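Local coordinates for PtLCIB4 H88A mutant (PDB 5B5Z), which belongs to the LCIB family of zinc-dependent beta-carbonic anhydrases, and in its native form probably interconverts carbon dioxide and bicarbonate in a diatom, at residues A[16-21]-A[118-124]; A[56-60]-A[85-89]; A[95-99]-A[230-234]; A[149-154]-A[196-201]; A[191-195]-A[212-216]. One frame throughout, in Å; residues are numbered along the deposited sequence.

Overall arrangement
Interaction 2 is the most deeply buried of the five: segment 56-60 meets loop 85-89 beside the zinc ion, and one serine hydroxyl carries its polar bond. Interaction 5, partly buried, lies next to it, with Phe87 packing on Ala216 and Met191; there a tyrosine joins apolar packing to a carboxylate. Interaction 4 touches interaction 5 through Leu199 and Val149; it is partly exposed and has no hydrogen bond between its segments. Helices 140-154, 183-192 and 196-201 follow one another in the chain. Interactions 1 and 3 lie on opposite sides of the chain's centre, about 40 Å apart between centres: the first, partly buried, uses water and a threonine; the second, mostly buried, is chiefly apolar.

Interaction 1: A[16-21]-A[118-124]; sequences VTLTAV and VSWEGKW
Thr17 of helix 16-24 uses both branches of its side chain on residues 118-119. Its CB lies 3.7 Å from Ser119 O. From there OG1, turned beside its own backbone N (chi1 -59°), donates a hydrogen bond to Ser119 O, the turn's first carbonyl, at 2.7 Å, while the methyl CG2, anti to the backbone N, rests on Val118 CG1 at 3.7 Å. A threonine suits the place because it offers a donor and a methyl at once. The carbonyl also accepts from Gly122 N, the closing bond of a type I turn, and the two donors come from opposite faces of its plane. Gly122 takes a positive phi, which favours glycine, and has Ala20 CB 3.8 Å from its O. Val16 CG1 lies against Glu121.

Further on, Ala20 O meets Trp124 CZ2 at the ring's edge, 3.4 Å away, and a water links the same carbonyl to Trp124 NE1; Val118 CG2 lies over the centre of one indole face. A second water joins Thr17 N to Trp120 O. Ser119 OG accepts from Glu121 N, an ST turn, and from Lys123 N, bracing the loop. The contact docks a helix by its first residues on a tight beta turn after strand 107-117.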
# COMPACT_ATOMS: atom_id res chain seq x y z
N VAL A 16 -12.79 14.98 25.36
CA VAL A 16 -13.61 13.77 25.36
C VAL A 16 -12.95 12.62 24.60
O VAL A 16 -12.96 11.47 25.04
CB VAL A 16 -14.99 14.06 24.74
CG1 VAL A 16 -15.79 12.78 24.56
CG2 VAL A 16 -15.76 15.07 25.59
N THR A 17 -12.34 12.95 23.46
CA THR A 17 -11.66 11.95 22.66
C THR A 17 -10.46 11.40 23.39
O THR A 17 -10.29 10.18 23.48
CB THR A 17 -11.23 12.52 21.30
OG1 THR A 17 -12.38 13.00 20.59
CG2 THR A 17 -10.54 11.45 20.45
N LEU A 18 -9.62 12.29 23.93
CA LEU A 18 -8.40 11.86 24.62
C LEU A 18 -8.72 11.00 25.85
O LEU A 18 -8.02 10.03 26.14
CB LEU A 18 -7.56 13.08 25.02
CG LEU A 18 -6.25 12.80 25.76
CD1 LEU A 18 -5.37 11.84 24.97
CD2 LEU A 18 -5.49 14.09 26.06
N THR A 19 -9.78 11.35 26.57
CA THR A 19 -10.20 10.54 27.71
C THR A 19 -10.55 9.12 27.28
O THR A 19 -10.12 8.15 27.90
CB THR A 19 -11.41 11.17 28.42
OG1 THR A 19 -10.99 12.39 29.05
CG2 THR A 19 -11.99 10.21 29.46
N ALA A 20 -11.32 9.01 26.20
CA ALA A 20 -11.71 7.71 25.67
C ALA A 20 -10.47 6.89 25.31
O ALA A 20 -10.39 5.71 25.63
CB ALA A 20 -12.60 7.88 24.47
N VAL A 21 -9.51 7.54 24.66
CA VAL A 21 -8.29 6.86 24.22
C VAL A 21 -7.52 6.29 25.40
O VAL A 21 -7.13 5.12 25.38
CB VAL A 21 -7.37 7.81 23.42
CG1 VAL A 21 -5.98 7.18 23.23
CG2 VAL A 21 -8.02 8.14 22.07
N VAL A 118 -11.60 6.97 16.44
CA VAL A 118 -12.33 7.39 17.63
C VAL A 118 -12.82 8.81 17.35
O VAL A 118 -12.07 9.64 16.84
CB VAL A 118 -11.45 7.31 18.90
CG1 VAL A 118 -10.21 8.20 18.80
CG2 VAL A 118 -12.30 7.66 20.14
N SER A 119 -14.09 9.07 17.63
CA SER A 119 -14.71 10.31 17.18
C SER A 119 -14.54 11.43 18.19
O SER A 119 -14.00 11.24 19.27
CB SER A 119 -16.20 10.09 16.91
OG SER A 119 -16.92 9.89 18.12
N TRP A 120 -15.01 12.62 17.81
CA TRP A 120 -14.98 13.76 18.71
C TRP A 120 -15.82 13.49 19.96
O TRP A 120 -15.58 14.07 21.01
CB TRP A 120 -15.46 15.03 17.99
CG TRP A 120 -16.91 14.99 17.61
CD1 TRP A 120 -17.48 14.26 16.61
CD2 TRP A 120 -17.98 15.72 18.23
NE1 TRP A 120 -18.83 14.48 16.57
CE2 TRP A 120 -19.16 15.38 17.55
CE3 TRP A 120 -18.05 16.63 19.29
CZ2 TRP A 120 -20.41 15.92 17.90
CZ3 TRP A 120 -19.28 17.16 19.64
CH2 TRP A 120 -20.44 16.80 18.95
N GLU A 121 -16.80 12.58 19.84
CA GLU A 121 -17.65 12.20 20.98
C GLU A 121 -17.12 11.00 21.77
O GLU A 121 -17.80 10.50 22.67
CB GLU A 121 -19.06 11.86 20.52
CG GLU A 121 -19.87 12.99 19.91
CD GLU A 121 -20.95 12.46 18.98
OE1 GLU A 121 -21.58 11.43 19.31
OE2 GLU A 121 -21.18 13.06 17.90
N GLY A 122 -15.93 10.51 21.41
CA GLY A 122 -15.33 9.37 22.09
C GLY A 122 -15.90 8.01 21.69
O GLY A 122 -15.75 7.03 22.43
N LYS A 123 -16.54 7.95 20.54
CA LYS A 123 -17.13 6.69 20.05
C LYS A 123 -16.09 5.94 19.20
O LYS A 123 -15.48 6.53 18.30
CB LYS A 123 -18.40 6.98 19.24
CG LYS A 123 -19.02 5.77 18.57
CD LYS A 123 -20.32 6.14 17.83
CE LYS A 123 -21.13 4.90 17.44
NZ LYS A 123 -22.15 4.53 18.46
N TRP A 124 -15.90 4.66 19.49
CA TRP A 124 -14.91 3.85 18.76
C TRP A 124 -15.47 3.29 17.46
O TRP A 124 -16.66 3.04 17.34
CB TRP A 124 -14.41 2.69 19.64
CG TRP A 124 -13.62 3.15 20.81
CD1 TRP A 124 -14.06 3.31 22.10
CD2 TRP A 124 -12.24 3.53 20.81
NE1 TRP A 124 -13.03 3.76 22.90
CE2 TRP A 124 -11.90 3.91 22.13
CE3 TRP A 124 -11.25 3.59 19.81
CZ2 TRP A 124 -10.62 4.34 22.48
CZ3 TRP A 124 -9.98 4.01 20.17
CH2 TRP A 124 -9.68 4.38 21.49
O HOH W 1 -13.10 15.69 21.82
O HOH W 2 -12.81 4.31 25.79

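Interaction 2: A[56-60]-A[85-89]; sequences TSLCS and AGFPF. With ZN (zinc ion), chain C.
The backbones of Cys59 and Gly86 come within 3.7 Å between their CA atoms, and the touching parts of the two segments run in nearly opposite directions, 159° apart. So close an approach suits a glycine: Gly86 CA lies 3.4 Å from Cys59 N, and its phi of 90° is poorly open to a residue with a side chain.

Ser57 points its hydroxyl across the gap. With OG anti to the backbone N (chi1 -173°), it donates to Gly86 O at 2.8 Å, approaching from well above the carbonyl plane and not along a lone pair. The same OG rests 3.2 Å from Pro88 CA, so a small polar side chain fits between carbonyl and proline. Pro88 is itself the centre of an inverse gamma turn, closed by Phe89 N to Phe87 O.

Cys59 extends its sulfur away from this bond to the zinc ion, SG to metal 2.3 Å; SG also lies 3.3 Å from Ala85 N. A water binds the metal at 1.9 Å, and His115 and Cys139 complete the site. Cys59 thus brings its zinc ligand in just beyond the sheet residues of strand 52-57, which pairs with strand 107-117; Phe87 packs on helices 183-192 and 205-228, and Pro88 on Leu220 and Ile224 of the latter.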
# COMPACT_ATOMS: atom_id res chain seq x y z
N THR A 56 6.18 -0.90 6.00
CA THR A 56 4.95 -0.84 6.79
C THR A 56 3.96 -1.93 6.37
O THR A 56 3.95 -2.37 5.21
CB THR A 56 4.23 0.52 6.67
OG1 THR A 56 3.69 0.68 5.36
CG2 THR A 56 5.18 1.70 6.98
N SER A 57 3.15 -2.36 7.32
CA SER A 57 1.98 -3.18 7.04
C SER A 57 0.82 -2.55 7.81
O SER A 57 0.56 -2.85 8.99
CB SER A 57 2.20 -4.64 7.45
OG SER A 57 1.10 -5.45 7.01
N LEU A 58 0.17 -1.61 7.14
CA LEU A 58 -0.93 -0.84 7.70
C LEU A 58 -2.10 -0.87 6.73
O LEU A 58 -1.93 -1.22 5.55
CB LEU A 58 -0.49 0.61 7.96
CG LEU A 58 0.71 0.77 8.91
CD1 LEU A 58 1.28 2.21 8.90
CD2 LEU A 58 0.33 0.35 10.34
N CYS A 59 -3.29 -0.50 7.20
CA CYS A 59 -4.48 -0.57 6.34
C CYS A 59 -4.36 0.40 5.16
O CYS A 59 -3.74 1.48 5.25
CB CYS A 59 -5.77 -0.26 7.13
SG CYS A 59 -7.28 -0.50 6.16
N SER A 60 -4.95 -0.01 4.04
CA SER A 60 -4.96 0.79 2.83
C SER A 60 -5.73 2.11 2.99
O SER A 60 -5.57 3.02 2.20
CB SER A 60 -5.55 -0.06 1.71
OG SER A 60 -6.67 -0.76 2.19
N ALA A 85 -7.32 -3.81 6.27
CA ALA A 85 -7.20 -3.99 7.72
C ALA A 85 -5.76 -4.02 8.24
O ALA A 85 -5.54 -4.18 9.43
CB ALA A 85 -7.93 -5.25 8.16
N GLY A 86 -4.78 -3.85 7.34
CA GLY A 86 -3.37 -3.83 7.73
C GLY A 86 -2.64 -5.16 7.74
O GLY A 86 -1.48 -5.23 8.12
N PHE A 87 -3.31 -6.24 7.31
CA PHE A 87 -2.63 -7.53 7.18
C PHE A 87 -1.53 -7.48 6.13
O PHE A 87 -1.66 -6.79 5.14
CB PHE A 87 -3.63 -8.62 6.83
CG PHE A 87 -4.51 -9.00 7.98
CD1 PHE A 87 -4.09 -9.95 8.90
CD2 PHE A 87 -5.73 -8.39 8.16
CE1 PHE A 87 -4.90 -10.30 9.97
CE2 PHE A 87 -6.55 -8.73 9.23
CZ PHE A 87 -6.13 -9.69 10.14
N PRO A 88 -0.42 -8.22 6.36
CA PRO A 88 0.74 -8.23 5.46
C PRO A 88 0.51 -9.05 4.19
O PRO A 88 1.14 -10.07 3.96
CB PRO A 88 1.85 -8.84 6.33
CG PRO A 88 1.11 -9.76 7.28
CD PRO A 88 -0.17 -8.99 7.59
N PHE A 89 -0.39 -8.56 3.34
CA PHE A 89 -0.78 -9.27 2.15
C PHE A 89 0.35 -9.41 1.12
O PHE A 89 0.27 -10.26 0.25
CB PHE A 89 -2.01 -8.60 1.53
CG PHE A 89 -3.27 -8.89 2.28
CD1 PHE A 89 -3.75 -10.18 2.35
CD2 PHE A 89 -3.95 -7.88 2.93
CE1 PHE A 89 -4.92 -10.46 3.04
CE2 PHE A 89 -5.12 -8.16 3.63
CZ PHE A 89 -5.60 -9.45 3.69
ZN ZN C . -8.83 0.05 7.72
O HOH W 3 -10.24 1.21 7.12

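Interaction 3: A[95-99]-A[230-234]; sequences FGAMA and NHIDG
His231 lies against helix 91-99 at Gly96 and Ala99, with Ala99 against its CB, Gly96 CA beside the ring and Phe95 at its rim. Its CB points at the helix and meets Ala99 CB at 3.5 Å, methyl against methylene. From there the imidazole, its CG beside the backbone N (chi1 -65°), swings along the helix to Gly96, where His231 ND1 lies 3.5 Å from Gly96 CA; this approach is oblique to the ring. The lack of a side chain at Gly96 lets the imidazole come this close to the helix backbone.

The two rings do not stack. Phe95 CD2 and His231 ND1 approach at 4.2 Å, each lying near the plane of the other ring at its edge, so that rim faces rim and the side chains run at a slant to one another. The phenyl itself leaves the helix with CG anti to the backbone N (chi1 -177°), which carries Phe95 CZ, its far end, to Ile232 CD1, also 4.2 Å away. Isoleucine and phenylalanine cross at about a right angle. The same terminal methyl, Ile232 CD1, touches Ala99 CB at 3.9 Å, and so bridges the two helix residues. Phe95 and Ile232 both continue onto Ile238 of strand 238-247.

With no hydrogen bond between the segments, the contact is held by van der Waals packing, the exposed His231 lying outside the buried Phe95, Ala99 and Ile232.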
# COMPACT_ATOMS: atom_id res chain seq x y z
N PHE A 95 7.97 -9.71 1.39
CA PHE A 95 9.05 -9.63 2.36
C PHE A 95 10.41 -9.82 1.70
O PHE A 95 11.37 -9.10 2.01
CB PHE A 95 8.87 -10.69 3.46
CG PHE A 95 9.91 -10.60 4.53
CD1 PHE A 95 9.82 -9.64 5.52
CD2 PHE A 95 11.00 -11.46 4.54
CE1 PHE A 95 10.78 -9.54 6.50
CE2 PHE A 95 11.96 -11.37 5.53
CZ PHE A 95 11.85 -10.40 6.50
N GLY A 96 10.50 -10.78 0.80
CA GLY A 96 11.74 -10.99 0.07
C GLY A 96 12.14 -9.80 -0.78
O GLY A 96 13.33 -9.48 -0.90
N ALA A 97 11.15 -9.14 -1.38
CA ALA A 97 11.41 -7.95 -2.18
C ALA A 97 12.00 -6.85 -1.32
O ALA A 97 12.96 -6.17 -1.69
CB ALA A 97 10.12 -7.47 -2.84
N MET A 98 11.41 -6.68 -0.15
CA MET A 98 11.89 -5.70 0.80
C MET A 98 13.32 -6.04 1.23
O MET A 98 14.20 -5.17 1.23
CB MET A 98 10.91 -5.64 1.99
CG MET A 98 11.19 -4.56 2.98
SD MET A 98 12.51 -5.10 4.07
CE MET A 98 11.78 -6.55 4.83
N ALA A 99 13.56 -7.28 1.63
CA ALA A 99 14.86 -7.69 2.15
C ALA A 99 15.95 -7.48 1.11
O ALA A 99 17.06 -7.06 1.45
CB ALA A 99 14.82 -9.13 2.61
N ASN A 230 15.76 -16.24 5.81
CA ASN A 230 16.85 -16.44 4.86
C ASN A 230 17.27 -15.19 4.08
O ASN A 230 18.45 -15.01 3.77
CB ASN A 230 16.45 -17.54 3.87
CG ASN A 230 14.99 -17.46 3.47
OD1 ASN A 230 14.10 -17.74 4.27
ND2 ASN A 230 14.73 -17.07 2.22
N HIS A 231 16.31 -14.33 3.77
CA HIS A 231 16.54 -13.20 2.88
C HIS A 231 17.38 -12.09 3.52
O HIS A 231 17.94 -11.26 2.82
CB HIS A 231 15.20 -12.63 2.41
CG HIS A 231 14.41 -13.58 1.57
ND1 HIS A 231 13.05 -13.76 1.73
CD2 HIS A 231 14.78 -14.40 0.56
CE1 HIS A 231 12.62 -14.65 0.85
NE2 HIS A 231 13.66 -15.05 0.13
N ILE A 232 17.45 -12.09 4.84
CA ILE A 232 18.31 -11.17 5.56
C ILE A 232 19.73 -11.75 5.60
O ILE A 232 19.91 -12.92 5.90
CB ILE A 232 17.82 -10.93 7.00
CG1 ILE A 232 16.32 -10.67 7.00
CG2 ILE A 232 18.56 -9.77 7.62
CD1 ILE A 232 15.92 -9.39 6.32
N ASP A 233 20.72 -10.92 5.30
CA ASP A 233 22.08 -11.41 5.13
C ASP A 233 23.00 -11.17 6.32
O ASP A 233 23.46 -10.05 6.55
CB ASP A 233 22.69 -10.78 3.87
CG ASP A 233 22.08 -11.32 2.59
OD1 ASP A 233 21.44 -12.39 2.65
OD2 ASP A 233 22.23 -10.67 1.53
N GLY A 234 23.25 -12.23 7.08
CA GLY A 234 24.32 -12.27 8.06
C GLY A 234 24.24 -11.32 9.24
O GLY A 234 23.80 -11.70 10.32

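Interaction 4: A[149-154]-A[196-201]; sequences VTQAYQ and AATLSE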
# COMPACT_ATOMS: atom_id res chain seq x y z
N VAL A 149 -18.41 -12.52 10.51
CA VAL A 149 -18.02 -13.71 11.28
C VAL A 149 -18.83 -13.85 12.57
O VAL A 149 -19.05 -14.97 13.03
CB VAL A 149 -16.50 -13.74 11.63
CG1 VAL A 149 -15.65 -13.72 10.37
CG2 VAL A 149 -16.13 -12.62 12.58
N THR A 150 -19.29 -12.74 13.14
CA THR A 150 -20.07 -12.87 14.37
C THR A 150 -21.50 -13.26 14.05
O THR A 150 -22.13 -13.98 14.83
CB THR A 150 -20.07 -11.58 15.23
OG1 THR A 150 -20.64 -10.48 14.50
CG2 THR A 150 -18.65 -11.23 15.66
N GLN A 151 -22.02 -12.81 12.92
CA GLN A 151 -23.36 -13.24 12.52
C GLN A 151 -23.38 -14.74 12.23
O GLN A 151 -24.31 -15.45 12.63
CB GLN A 151 -23.85 -12.44 11.32
CG GLN A 151 -24.27 -11.04 11.70
CD GLN A 151 -24.72 -10.22 10.52
OE1 GLN A 151 -24.76 -10.71 9.39
NE2 GLN A 151 -25.06 -8.96 10.77
N ALA A 152 -22.35 -15.21 11.54
CA ALA A 152 -22.20 -16.64 11.26
C ALA A 152 -22.03 -17.44 12.55
O ALA A 152 -22.57 -18.54 12.69
CB ALA A 152 -21.04 -16.87 10.33
N TYR A 153 -21.27 -16.89 13.50
CA TYR A 153 -21.07 -17.54 14.78
C TYR A 153 -22.38 -17.60 15.57
O TYR A 153 -22.72 -18.64 16.13
CB TYR A 153 -19.97 -16.84 15.59
CG TYR A 153 -19.92 -17.25 17.05
CD1 TYR A 153 -19.22 -18.38 17.45
CD2 TYR A 153 -20.57 -16.50 18.03
CE1 TYR A 153 -19.17 -18.76 18.78
CE2 TYR A 153 -20.52 -16.88 19.36
CZ TYR A 153 -19.82 -18.00 19.72
OH TYR A 153 -19.78 -18.37 21.05
N GLN A 154 -23.10 -16.48 15.61
CA GLN A 154 -24.30 -16.38 16.45
C GLN A 154 -25.43 -17.25 15.92
O GLN A 154 -26.34 -17.62 16.67
CB GLN A 154 -24.77 -14.92 16.54
CG GLN A 154 -23.85 -14.05 17.38
CD GLN A 154 -24.08 -12.57 17.16
OE1 GLN A 154 -25.00 -12.16 16.45
NE2 GLN A 154 -23.23 -11.75 17.77
N ALA A 196 -14.41 -14.93 16.58
CA ALA A 196 -15.85 -14.65 16.51
C ALA A 196 -16.54 -14.65 17.89
O ALA A 196 -17.36 -13.78 18.16
CB ALA A 196 -16.53 -15.65 15.59
N ALA A 197 -16.20 -15.61 18.74
CA ALA A 197 -16.77 -15.65 20.09
C ALA A 197 -16.39 -14.40 20.88
O ALA A 197 -17.25 -13.75 21.48
CB ALA A 197 -16.32 -16.91 20.82
N THR A 198 -15.10 -14.06 20.85
CA THR A 198 -14.60 -12.88 21.55
C THR A 198 -15.36 -11.62 21.14
O THR A 198 -15.75 -10.81 21.97
CB THR A 198 -13.10 -12.66 21.29
OG1 THR A 198 -12.36 -13.82 21.69
CG2 THR A 198 -12.60 -11.43 22.03
N LEU A 199 -15.54 -11.47 19.83
CA LEU A 199 -16.19 -10.29 19.28
C LEU A 199 -17.67 -10.23 19.62
O LEU A 199 -18.21 -9.17 19.90
CB LEU A 199 -15.99 -10.25 17.77
CG LEU A 199 -14.54 -10.08 17.31
CD1 LEU A 199 -14.48 -10.21 15.80
CD2 LEU A 199 -13.95 -8.75 17.78
N SER A 200 -18.34 -11.38 19.58
CA SER A 200 -19.76 -11.39 19.88
C SER A 200 -20.02 -11.15 21.37
O SER A 200 -21.03 -10.56 21.73
CB SER A 200 -20.40 -12.70 19.43
OG SER A 200 -19.60 -13.81 19.80
N GLU A 201 -19.08 -11.55 22.23
CA GLU A 201 -19.24 -11.38 23.68
C GLU A 201 -18.78 -10.01 24.18
O GLU A 201 -19.05 -9.63 25.32
CB GLU A 201 -18.46 -12.48 24.42
CG GLU A 201 -19.06 -13.87 24.22
CD GLU A 201 -18.14 -14.97 24.69
OE1 GLU A 201 -17.09 -14.65 25.29
OE2 GLU A 201 -18.45 -16.16 24.44
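The ring of Tyr153 lies with one face over the first turn of helix 196-201. Ala197 CA stands 4.0 Å from the ring centroid and 18° off its normal, a CH-pi contact, and Ala196 O lies over the same face. Ser200 OG approaches obliquely, 3.2 Å from Tyr153 CE2; it is also within hydrogen-bonding distance of Ala196 O and Ala197 O in its own helix, and which of them takes its proton is not settled. The methyl of Ala197, CB, sits beneath the phenol end, 3.8 Å from Tyr153 OH. Nearer the backbone, Tyr153 CB meets Ala196 CB at 3.6 Å.

CG of the tyrosine is anti to the backbone N (chi1 167°), and this sends the ring outward from helix 140-154 into a hollow formed by Ala196, Ala197, Ser200 and Glu201. It is a knob-into-hole fit, made between two helices that cross almost perpendicularly, at -93°, with their short axes 8.8 Å apart. Small residues suit the receiving surface: two alanines and a serine let a broad ring lie close to the backbone.

Thr150 turns its methyl to the contact, CG2 to Leu199 CB 3.5 Å, while its hydroxyl is bonded back to Ala146 O in its own helix. Threonine therefore serves here as an apolar residue. Val149 CG2 adds a looser touch on Ala196 CB and Leu199 CD1, and Leu199 continues inward to Val205 and Leu209 of helix 205-228. At the outer end the extended side chain of Gln154 brings NE2 to Ser200 CB, 3.4 Å away, alongside the helix without a hydrogen bond to it.

Interaction 5: A[191-195]-A[212-216]; sequences MLRPY and SVYDA
Tyr195 OH is held by two groups of helix 205-228: it donates to Asp215 OD2 and is hydrogen-bonded to Lys219 NZ. The first bond, Tyr195 OH to Asp215 OD2, is modelled at 2.4 Å, so short that its exact length is best treated with caution. OD2 lies at the edge of the phenol ring, in its plane, while the carboxylate itself is turned 80° against the ring. Asp215 reaches this place with CG anti to its backbone N (chi1 -169°). A weak, long ion pair between Asp215 OD2 and Lys219 NZ closes the polar group.

The rest of the ring packs along the helix. Ser212 CB touches Tyr195 CD2 at 3.8 Å, and Ser212 O stands over one face, displaced toward the rim. Ala216 CB lies obliquely to the ring, 3.8 Å from Tyr195 CE1. Tyrosine fits because its flat body can lie on the small residues Ser212 and Ala216, one helical turn apart, while its hydroxyl extends to the aspartate between them in sequence.

Leu192 CD1 meets Val213 CG2 at 4.1 Å, and Met191 O approaches Ala216 CB at 3.9 Å. Tyr195 itself occupies the N-cap position of helix 196-201, and its N is bonded to Leu192 O, which is consistent with the bend after helix 183-192 positioning the ring.

Chemically the contact is graded, with aliphatic packing on the inner side and a phenol-carboxylate hydrogen bond at the outer end; the nearby lysine would be expected to favour a negatively charged Asp215 as acceptor.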
# COMPACT_ATOMS: atom_id res chain seq x y z
N MET A 191 -9.11 -14.69 8.70
CA MET A 191 -8.23 -14.54 9.85
C MET A 191 -8.95 -14.03 11.11
O MET A 191 -8.46 -14.21 12.23
CB MET A 191 -7.05 -13.65 9.47
CG MET A 191 -6.07 -14.45 8.61
SD MET A 191 -4.57 -13.60 8.11
CE MET A 191 -5.08 -12.85 6.56
N LEU A 192 -10.14 -13.46 10.94
CA LEU A 192 -10.93 -12.97 12.07
C LEU A 192 -11.88 -14.03 12.61
O LEU A 192 -12.41 -13.90 13.72
CB LEU A 192 -11.72 -11.73 11.65
CG LEU A 192 -11.86 -10.57 12.62
CD1 LEU A 192 -10.59 -10.39 13.47
CD2 LEU A 192 -12.13 -9.30 11.82
N ARG A 193 -12.12 -15.07 11.82
CA ARG A 193 -13.05 -16.12 12.21
C ARG A 193 -12.71 -16.76 13.57
O ARG A 193 -13.63 -17.02 14.36
CB ARG A 193 -13.14 -17.19 11.11
CG ARG A 193 -14.33 -18.13 11.27
CD ARG A 193 -14.70 -18.83 9.95
NE ARG A 193 -15.21 -17.89 8.95
CZ ARG A 193 -14.59 -17.62 7.80
NH1 ARG A 193 -13.44 -18.22 7.51
NH2 ARG A 193 -15.12 -16.76 6.94
N PRO A 194 -11.42 -17.00 13.88
CA PRO A 194 -11.13 -17.55 15.21
C PRO A 194 -11.56 -16.65 16.38
O PRO A 194 -11.70 -17.14 17.51
CB PRO A 194 -9.60 -17.70 15.20
CG PRO A 194 -9.27 -17.91 13.80
CD PRO A 194 -10.22 -17.05 13.01
N TYR A 195 -11.76 -15.37 16.11
CA TYR A 195 -12.10 -14.40 17.15
C TYR A 195 -13.60 -14.12 17.24
O TYR A 195 -14.02 -13.17 17.91
CB TYR A 195 -11.35 -13.09 16.90
CG TYR A 195 -9.85 -13.27 16.86
CD1 TYR A 195 -9.21 -13.64 15.68
CD2 TYR A 195 -9.09 -13.12 18.01
CE1 TYR A 195 -7.85 -13.84 15.65
CE2 TYR A 195 -7.72 -13.31 17.98
CZ TYR A 195 -7.11 -13.67 16.80
OH TYR A 195 -5.75 -13.87 16.77
N SER A 212 -8.24 -7.70 18.47
CA SER A 212 -8.32 -8.99 17.79
C SER A 212 -7.60 -8.96 16.44
O SER A 212 -6.91 -9.89 16.07
CB SER A 212 -9.78 -9.41 17.59
OG SER A 212 -10.44 -9.52 18.84
N VAL A 213 -7.78 -7.88 15.69
CA VAL A 213 -7.09 -7.76 14.41
C VAL A 213 -5.58 -7.74 14.60
O VAL A 213 -4.85 -8.41 13.87
CB VAL A 213 -7.55 -6.50 13.66
CG1 VAL A 213 -6.74 -6.31 12.37
CG2 VAL A 213 -9.05 -6.62 13.33
N TYR A 214 -5.12 -6.98 15.59
CA TYR A 214 -3.69 -6.94 15.85
C TYR A 214 -3.18 -8.34 16.20
O TYR A 214 -2.12 -8.75 15.73
CB TYR A 214 -3.33 -5.96 16.98
CG TYR A 214 -1.93 -6.24 17.47
CD1 TYR A 214 -0.84 -5.82 16.74
CD2 TYR A 214 -1.71 -7.02 18.61
CE1 TYR A 214 0.43 -6.12 17.13
CE2 TYR A 214 -0.42 -7.32 19.01
CZ TYR A 214 0.63 -6.87 18.25
OH TYR A 214 1.93 -7.16 18.62
N ASP A 215 -3.92 -9.07 17.04
CA ASP A 215 -3.49 -10.42 17.41
C ASP A 215 -3.35 -11.32 16.20
O ASP A 215 -2.38 -12.09 16.09
CB ASP A 215 -4.45 -11.07 18.41
CG ASP A 215 -3.88 -12.36 19.00
OD1 ASP A 215 -2.88 -12.28 19.74
OD2 ASP A 215 -4.41 -13.46 18.71
N ALA A 216 -4.31 -11.22 15.28
CA ALA A 216 -4.26 -12.01 14.06
C ALA A 216 -3.07 -11.59 13.18
O ALA A 216 -2.40 -12.43 12.59
CB ALA A 216 -5.58 -11.87 13.30